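Long-range contacts in acetyl-CoA acetyltransferase (Mycobacterium smegmatis, PDB 4EGV), which is a monomeric thiolase-like protein that probably has acyltransferase activity: residues Pro223-Val227 against Pro237-Ser241; Tyr195-Asn200 against Val256-Pro260. All blocks are in the same frame, centred on the assembly; numbering follows the deposited sequence.

Contact 1 of 2, residues Pro223-Val227 against Pro237-Ser241; sequences PFSKV and PTERS
This is a surface contact in which an extended connecting segment, Pro237-Ser241, passes along the helix it has just left, helix 210-230, and is fastened to it by one side-chain-to-backbone hydrogen bond. Residues 223-227 lie on that helix, which is kinked here: the N atoms of Pro223 and Phe224 make no bond to the preceding turn, and Val227 N reaches Pro223 O weakly, at 3.3 Å. From Pro237 to Ser241 all phi/psi pairs are extended, psi running from 134° to 163°. Register is set by Ser225 and Glu239, whose CA atoms are 5.2 Å apart. Ser225 points its CA-to-CB bond toward the loop, and its p rotamer (71°) places OG to accept from Arg240 N at 3.1 Å with an N-H...O angle of 151°; the same hydroxyl bonds Ala222 O. Glu239, t at chi1 and chi2, lays its CG 4.0 Å from Ser225 O and its OE2 3.6 Å from Lys226 CD. Because Lys226 NZ remains 5.6 Å from Glu239 OE2, no salt bridge forms. The buried area is modest, 196 Å². Arg240 NH1 forms a salt bridge with Glu244 OE2 of helix 242-246, whose N-cap is Ser241, with Ser241 OG weakly bonded to Glu244 N. On helix 373-376, Phe375 packs against Ser225 and Phe224, so the kinked turn is contacted both by that short helix and by the loop leading into helix 242-246.

Contact 2 of 2, residues Tyr195-Asn200 against Val256-Pro260; sequences YGLLEN and VDPYP
Tyr259 lays its ring beside the backbone of Gly196 and the side chain of Glu199, meeting helix residues 195-200 with its hydroxyl edge. At chi1 -43° (m), its OH donates to Glu199 OE2 at 2.7 Å and lies 3.9 Å from Gly196 N, close to the ring plane. Glu199 has chi1 t and chi2 near 92°; its OE1 bonds Tyr213. The other segment is a tight reversal: Tyr259 N bonds Val256 O at 2.7 Å, a cis peptide precedes Pro258, and phi/psi of -64/129° at Asp257 and -106/17° at Pro258 define a type VIa turn. It links strand 254-256 to the short, weakly bonded strand 259-260 in a hairpin-like reversal. The turn abuts the helix at Gly196, whose CA is 5.7 Å from that of Asp257. Gly196 CA meets Asp257 O at 3.4 Å in a CA-H...O contact (121° at H); a CB would be only 2.5 Å from that oxygen, so the absent side chain permits the approach. Pro258 CG fits 4.0 Å from Glu199 CG and 3.9 Å from Asn200 OD1, helping bury 282 Å² in all. Asn200 ND2 bonds Tyr460 O, Asp257 OD1 bonds Tyr464 OH, and Asp257 has backbone bonds with Val462. Helix 191-206 and the hairpin tip therefore both dock on strand 453-463 of the additional C-terminal domain, while Phe346 and Pro347, just before helix 348-357, pack on the Tyr259 side.

Both contacts lie in the connection between strands 136-143 and 271-279 of the large mixed sheet of the thiolase fold, a position probably corresponding to the loop domain of thiolases. The chain order is 195-200, 223-227, 237-241, 256-260, so contact 1 falls wholly within the span that contact 2 brings together. Their centres are 21 Å apart and their nearest atoms about 10 Å, without touching. The consecutive helices 191-206 and 210-230 supply one segment each, and Tyr213 on the second helix bonds Glu199 of contact 2. Contact 1 is a short-range return at the surface, whereas contact 2 is buried and ties this region to the additional C-terminal domain.

Contact 1 of 2, residues Pro223-Val227 against Pro237-Ser241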
ATOM      1  N   PRO A 223      -3.757  12.022  12.933  1.00 43.46           N
ATOM      2  CA  PRO A 223      -5.106  11.959  12.382  1.00 43.76           C
ATOM      3  C   PRO A 223      -5.526  10.556  11.904  1.00 43.69           C
ATOM      4  O   PRO A 223      -6.698  10.211  11.995  1.00 43.73           O
ATOM      5  CB  PRO A 223      -5.040  12.920  11.189  1.00 43.74           C
ATOM      6  CG  PRO A 223      -3.941  13.811  11.467  1.00 43.62           C
ATOM      7  CD  PRO A 223      -2.963  13.088  12.288  1.00 43.44           C
ATOM      8  N   PHE A 224      -4.572   9.786  11.386  1.00 43.43           N
ATOM      9  CA  PHE A 224      -4.742   8.343  11.131  1.00 42.99           C
ATOM     10  C   PHE A 224      -5.197   7.502  12.345  1.00 42.39           C
ATOM     11  O   PHE A 224      -6.196   6.792  12.262  1.00 41.79           O
ATOM     12  CB  PHE A 224      -3.461   7.759  10.553  1.00 42.90           C
ATOM     13  CG  PHE A 224      -3.264   8.064   9.124  1.00 43.42           C
ATOM     14  CD1 PHE A 224      -3.235   7.050   8.188  1.00 46.01           C
ATOM     15  CD2 PHE A 224      -3.123   9.353   8.697  1.00 43.85           C
ATOM     16  CE1 PHE A 224      -3.063   7.333   6.837  1.00 46.51           C
ATOM     17  CE2 PHE A 224      -2.963   9.637   7.355  1.00 44.21           C
ATOM     18  CZ  PHE A 224      -2.923   8.639   6.434  1.00 45.03           C
ATOM     19  N   SER A 225      -4.482   7.608  13.463  1.00 41.92           N
ATOM     20  CA  SER A 225      -4.792   6.790  14.619  1.00 42.07           C
ATOM     21  C   SER A 225      -6.086   7.197  15.279  1.00 42.33           C
ATOM     22  O   SER A 225      -6.706   6.388  15.958  1.00 41.93           O
ATOM     23  CB  SER A 225      -3.631   6.691  15.631  1.00 42.04           C
ATOM     24  OG  SER A 225      -3.409   7.889  16.326  1.00 41.43           O
ATOM     25  N   LYS A 226      -6.519   8.435  15.045  1.00 43.03           N
ATOM     26  CA  LYS A 226      -7.803   8.875  15.539  1.00 43.65           C
ATOM     27  C   LYS A 226      -8.959   8.203  14.810  1.00 43.05           C
ATOM     28  O   LYS A 226      -9.882   7.686  15.444  1.00 43.15           O
ATOM     29  CB  LYS A 226      -7.931  10.380  15.441  1.00 44.43           C
ATOM     30  CG  LYS A 226      -9.281  10.848  15.954  1.00 49.01           C
ATOM     31  CD  LYS A 226      -9.379  12.344  16.278  1.00 55.48           C
ATOM     32  CE  LYS A 226     -10.017  13.135  15.126  1.00 57.57           C
ATOM     33  NZ  LYS A 226      -8.997  13.527  14.139  1.00 59.27           N
ATOM     34  N   VAL A 227      -8.907   8.219  13.478  1.00 42.36           N
ATOM     35  CA  VAL A 227      -9.855   7.496  12.647  1.00 41.73           C
ATOM     36  C   VAL A 227      -9.830   6.004  12.992  1.00 41.37           C
ATOM     37  O   VAL A 227     -10.848   5.363  13.029  1.00 40.85           O
ATOM     38  CB  VAL A 227      -9.559   7.730  11.135  1.00 42.13           C
ATOM     39  CG1 VAL A 227     -10.268   6.708  10.232  1.00 41.13           C
ATOM     40  CG2 VAL A 227      -9.910   9.148  10.730  1.00 41.39           C
ATOM     41  N   PRO A 237      -6.907  -0.727  19.055  1.00 62.63           N
ATOM     42  CA  PRO A 237      -6.248   0.544  18.731  1.00 62.52           C
ATOM     43  C   PRO A 237      -6.322   1.519  19.917  1.00 62.62           C
ATOM     44  O   PRO A 237      -7.378   1.676  20.551  1.00 62.25           O
ATOM     45  CB  PRO A 237      -7.099   1.074  17.587  1.00 62.18           C
ATOM     46  CG  PRO A 237      -8.516   0.621  17.973  1.00 62.50           C
ATOM     47  CD  PRO A 237      -8.373  -0.603  18.896  1.00 62.56           C
ATOM     48  N   THR A 238      -5.197   2.151  20.227  1.00 62.63           N
ATOM     49  CA  THR A 238      -5.194   3.346  21.085  1.00 62.85           C
ATOM     50  C   THR A 238      -4.886   4.575  20.219  1.00 62.42           C
ATOM     51  O   THR A 238      -4.009   4.526  19.336  1.00 62.22           O
ATOM     52  CB  THR A 238      -4.187   3.243  22.246  1.00 62.89           C
ATOM     53  OG1 THR A 238      -3.513   1.994  22.143  1.00 63.57           O
ATOM     54  CG2 THR A 238      -4.894   3.283  23.600  1.00 63.32           C
ATOM     55  N   GLU A 239      -5.628   5.657  20.455  1.00 61.74           N
ATOM     56  CA  GLU A 239      -5.369   6.919  19.768  1.00 61.06           C
ATOM     57  C   GLU A 239      -4.089   7.554  20.301  1.00 59.97           C
ATOM     58  O   GLU A 239      -3.789   7.453  21.492  1.00 59.35           O
ATOM     59  CB  GLU A 239      -6.555   7.872  19.892  1.00 61.38           C
ATOM     60  CG  GLU A 239      -6.465   9.061  18.973  1.00 63.60           C
ATOM     61  CD  GLU A 239      -7.390  10.206  19.350  1.00 67.01           C
ATOM     62  OE1 GLU A 239      -8.403   9.990  20.054  1.00 67.69           O
ATOM     63  OE2 GLU A 239      -7.100  11.338  18.912  1.00 67.51           O
ATOM     64  N   ARG A 240      -3.337   8.184  19.396  1.00 59.03           N
ATOM     65  CA  ARG A 240      -2.051   8.806  19.723  1.00 58.05           C
ATOM     66  C   ARG A 240      -2.020  10.269  19.281  1.00 57.72           C
ATOM     67  O   ARG A 240      -2.503  10.602  18.207  1.00 57.33           O
ATOM     68  CB  ARG A 240      -0.870   8.022  19.111  1.00 57.69           C
ATOM     69  CG  ARG A 240      -0.883   6.472  19.308  1.00 56.35           C
ATOM     70  CD  ARG A 240      -0.467   6.027  20.699  1.00 53.85           C
ATOM     71  NE  ARG A 240      -0.339   4.590  20.788  1.00 52.78           N
ATOM     72  CZ  ARG A 240       0.011   3.929  21.894  1.00 52.41           C
ATOM     73  NH1 ARG A 240       0.262   4.577  23.023  1.00 50.11           N
ATOM     74  NH2 ARG A 240       0.112   2.605  21.872  1.00 51.54           N
ATOM     75  N   SER A 241      -1.473  11.137  20.132  1.00 57.69           N
ATOM     76  CA  SER A 241      -1.239  12.541  19.790  1.00 57.25           C
ATOM     77  C   SER A 241       0.105  12.713  19.069  1.00 56.92           C
ATOM     78  O   SER A 241       0.961  11.848  19.105  1.00 56.35           O
ATOM     79  CB  SER A 241      -1.291  13.427  21.040  1.00 57.28           C
ATOM     80  OG  SER A 241      -0.173  13.200  21.885  1.00 56.93           O
TER

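Contact 2 of 2, residues Tyr195-Asn200 against Val256-Pro260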
ATOM      1  N   TYR A 195      12.166   1.079   3.818  1.00 37.08           N
ATOM      2  CA  TYR A 195      11.389   2.284   3.889  1.00 36.65           C
ATOM      3  C   TYR A 195      12.094   3.403   4.611  1.00 36.36           C
ATOM      4  O   TYR A 195      11.811   4.564   4.346  1.00 36.09           O
ATOM      5  CB  TYR A 195      10.026   2.023   4.523  1.00 36.96           C
ATOM      6  CG  TYR A 195       8.977   1.647   3.498  1.00 38.13           C
ATOM      7  CD1 TYR A 195       8.410   2.607   2.646  1.00 38.87           C
ATOM      8  CD2 TYR A 195       8.585   0.320   3.345  1.00 40.55           C
ATOM      9  CE1 TYR A 195       7.462   2.242   1.701  1.00 40.07           C
ATOM     10  CE2 TYR A 195       7.634  -0.055   2.404  1.00 40.34           C
ATOM     11  CZ  TYR A 195       7.078   0.902   1.596  1.00 40.71           C
ATOM     12  OH  TYR A 195       6.171   0.517   0.671  1.00 41.81           O
ATOM     13  N   GLY A 196      12.997   3.044   5.519  1.00 35.88           N
ATOM     14  CA  GLY A 196      13.821   3.992   6.213  1.00 35.41           C
ATOM     15  C   GLY A 196      14.687   4.757   5.257  1.00 35.28           C
ATOM     16  O   GLY A 196      14.846   5.975   5.405  1.00 35.43           O
ATOM     17  N   LEU A 197      15.254   4.047   4.288  1.00 35.00           N
ATOM     18  CA  LEU A 197      16.121   4.655   3.283  1.00 35.31           C
ATOM     19  C   LEU A 197      15.374   5.670   2.392  1.00 35.68           C
ATOM     20  O   LEU A 197      15.898   6.715   2.018  1.00 35.78           O
ATOM     21  CB  LEU A 197      16.768   3.574   2.418  1.00 34.87           C
ATOM     22  CG  LEU A 197      17.890   2.762   3.064  1.00 33.54           C
ATOM     23  CD1 LEU A 197      18.075   1.395   2.482  1.00 31.11           C
ATOM     24  CD2 LEU A 197      19.167   3.526   3.127  1.00 31.05           C
ATOM     25  N   LEU A 198      14.142   5.344   2.037  1.00 35.82           N
ATOM     26  CA  LEU A 198      13.310   6.174   1.188  1.00 35.92           C
ATOM     27  C   LEU A 198      12.877   7.408   1.889  1.00 36.31           C
ATOM     28  O   LEU A 198      12.826   8.448   1.338  1.00 36.21           O
ATOM     29  CB  LEU A 198      12.046   5.416   0.762  1.00 35.60           C
ATOM     30  CG  LEU A 198      11.967   4.615  -0.537  1.00 35.02           C
ATOM     31  CD1 LEU A 198      13.137   3.788  -0.756  1.00 33.90           C
ATOM     32  CD2 LEU A 198      10.757   3.815  -0.601  1.00 34.12           C
ATOM     33  N   GLU A 199      12.514   7.234   3.130  1.00 36.63           N
ATOM     34  CA  GLU A 199      12.156   8.292   4.007  1.00 37.06           C
ATOM     35  C   GLU A 199      13.288   9.245   4.327  1.00 37.57           C
ATOM     36  O   GLU A 199      13.039  10.381   4.438  1.00 37.40           O
ATOM     37  CB  GLU A 199      11.584   7.681   5.251  1.00 36.97           C
ATOM     38  CG  GLU A 199      10.657   8.542   5.986  1.00 38.01           C
ATOM     39  CD  GLU A 199       9.223   8.378   5.618  1.00 38.75           C
ATOM     40  OE1 GLU A 199       8.618   9.367   5.257  1.00 40.26           O
ATOM     41  OE2 GLU A 199       8.679   7.302   5.746  1.00 39.80           O
ATOM     42  N   ASN A 200      14.529   8.782   4.428  1.00 38.26           N
ATOM     43  CA  ASN A 200      15.652   9.652   4.654  1.00 38.84           C
ATOM     44  C   ASN A 200      16.116  10.302   3.372  1.00 39.40           C
ATOM     45  O   ASN A 200      16.658  11.362   3.376  1.00 39.70           O
ATOM     46  CB  ASN A 200      16.773   8.905   5.339  1.00 38.62           C
ATOM     47  CG  ASN A 200      16.578   8.788   6.783  1.00 37.99           C
ATOM     48  OD1 ASN A 200      16.020   9.627   7.390  1.00 37.77           O
ATOM     49  ND2 ASN A 200      17.034   7.735   7.334  1.00 36.83           N
ATOM     50  N   VAL A 256      14.057   1.428  13.702  1.00 43.72           N
ATOM     51  CA  VAL A 256      14.831   1.566  12.489  1.00 42.80           C
ATOM     52  C   VAL A 256      14.708   3.044  12.072  1.00 42.21           C
ATOM     53  O   VAL A 256      13.617   3.583  12.081  1.00 41.26           O
ATOM     54  CB  VAL A 256      14.317   0.574  11.397  1.00 42.72           C
ATOM     55  CG1 VAL A 256      14.741   0.999  10.039  1.00 41.85           C
ATOM     56  CG2 VAL A 256      14.782  -0.868  11.682  1.00 41.76           C
ATOM     57  N   ASP A 257      15.835   3.692  11.768  1.00 41.81           N
ATOM     58  CA  ASP A 257      15.848   5.108  11.469  1.00 42.02           C
ATOM     59  C   ASP A 257      15.053   5.381  10.207  1.00 41.92           C
ATOM     60  O   ASP A 257      15.330   4.805   9.166  1.00 41.48           O
ATOM     61  CB  ASP A 257      17.267   5.653  11.322  1.00 42.41           C
ATOM     62  CG  ASP A 257      17.385   7.126  11.770  1.00 44.40           C
ATOM     63  OD1 ASP A 257      17.589   7.361  12.986  1.00 46.38           O
ATOM     64  OD2 ASP A 257      17.290   8.042  10.916  1.00 44.62           O
ATOM     65  N   PRO A 258      14.111   6.329  10.270  1.00 41.89           N
ATOM     66  CA  PRO A 258      13.910   7.337  11.295  1.00 41.85           C
ATOM     67  C   PRO A 258      12.734   7.117  12.220  1.00 41.79           C
ATOM     68  O   PRO A 258      12.322   8.072  12.891  1.00 41.76           O
ATOM     69  CB  PRO A 258      13.648   8.594  10.465  1.00 41.71           C
ATOM     70  CG  PRO A 258      12.950   8.099   9.279  1.00 42.12           C
ATOM     71  CD  PRO A 258      13.305   6.629   9.089  1.00 42.17           C
ATOM     72  N   TYR A 259      12.205   5.891  12.256  1.00 41.99           N
ATOM     73  CA  TYR A 259      10.938   5.599  12.955  1.00 42.03           C
ATOM     74  C   TYR A 259      11.027   5.128  14.403  1.00 42.50           C
ATOM     75  O   TYR A 259      11.744   4.178  14.721  1.00 41.72           O
ATOM     76  CB  TYR A 259      10.116   4.556  12.232  1.00 41.42           C
ATOM     77  CG  TYR A 259      10.044   4.698  10.756  1.00 40.58           C
ATOM     78  CD1 TYR A 259       9.262   5.701  10.169  1.00 38.46           C
ATOM     79  CD2 TYR A 259      10.728   3.793   9.921  1.00 39.46           C
ATOM     80  CE1 TYR A 259       9.172   5.823   8.790  1.00 37.03           C
ATOM     81  CE2 TYR A 259      10.659   3.909   8.553  1.00 37.92           C
ATOM     82  CZ  TYR A 259       9.877   4.926   7.994  1.00 38.23           C
ATOM     83  OH  TYR A 259       9.792   5.013   6.641  1.00 38.02           O
ATOM     84  N   PRO A 260      10.269   5.805  15.280  1.00 43.48           N
ATOM     85  CA  PRO A 260      10.021   5.317  16.635  1.00 44.01           C
ATOM     86  C   PRO A 260       8.995   4.213  16.614  1.00 44.84           C
ATOM     87  O   PRO A 260       8.164   4.168  15.725  1.00 44.01           O
ATOM     88  CB  PRO A 260       9.481   6.534  17.374  1.00 43.78           C
ATOM     89  CG  PRO A 260       9.350   7.633  16.364  1.00 43.39           C
ATOM     90  CD  PRO A 260       9.671   7.134  15.026  1.00 43.10           C
TER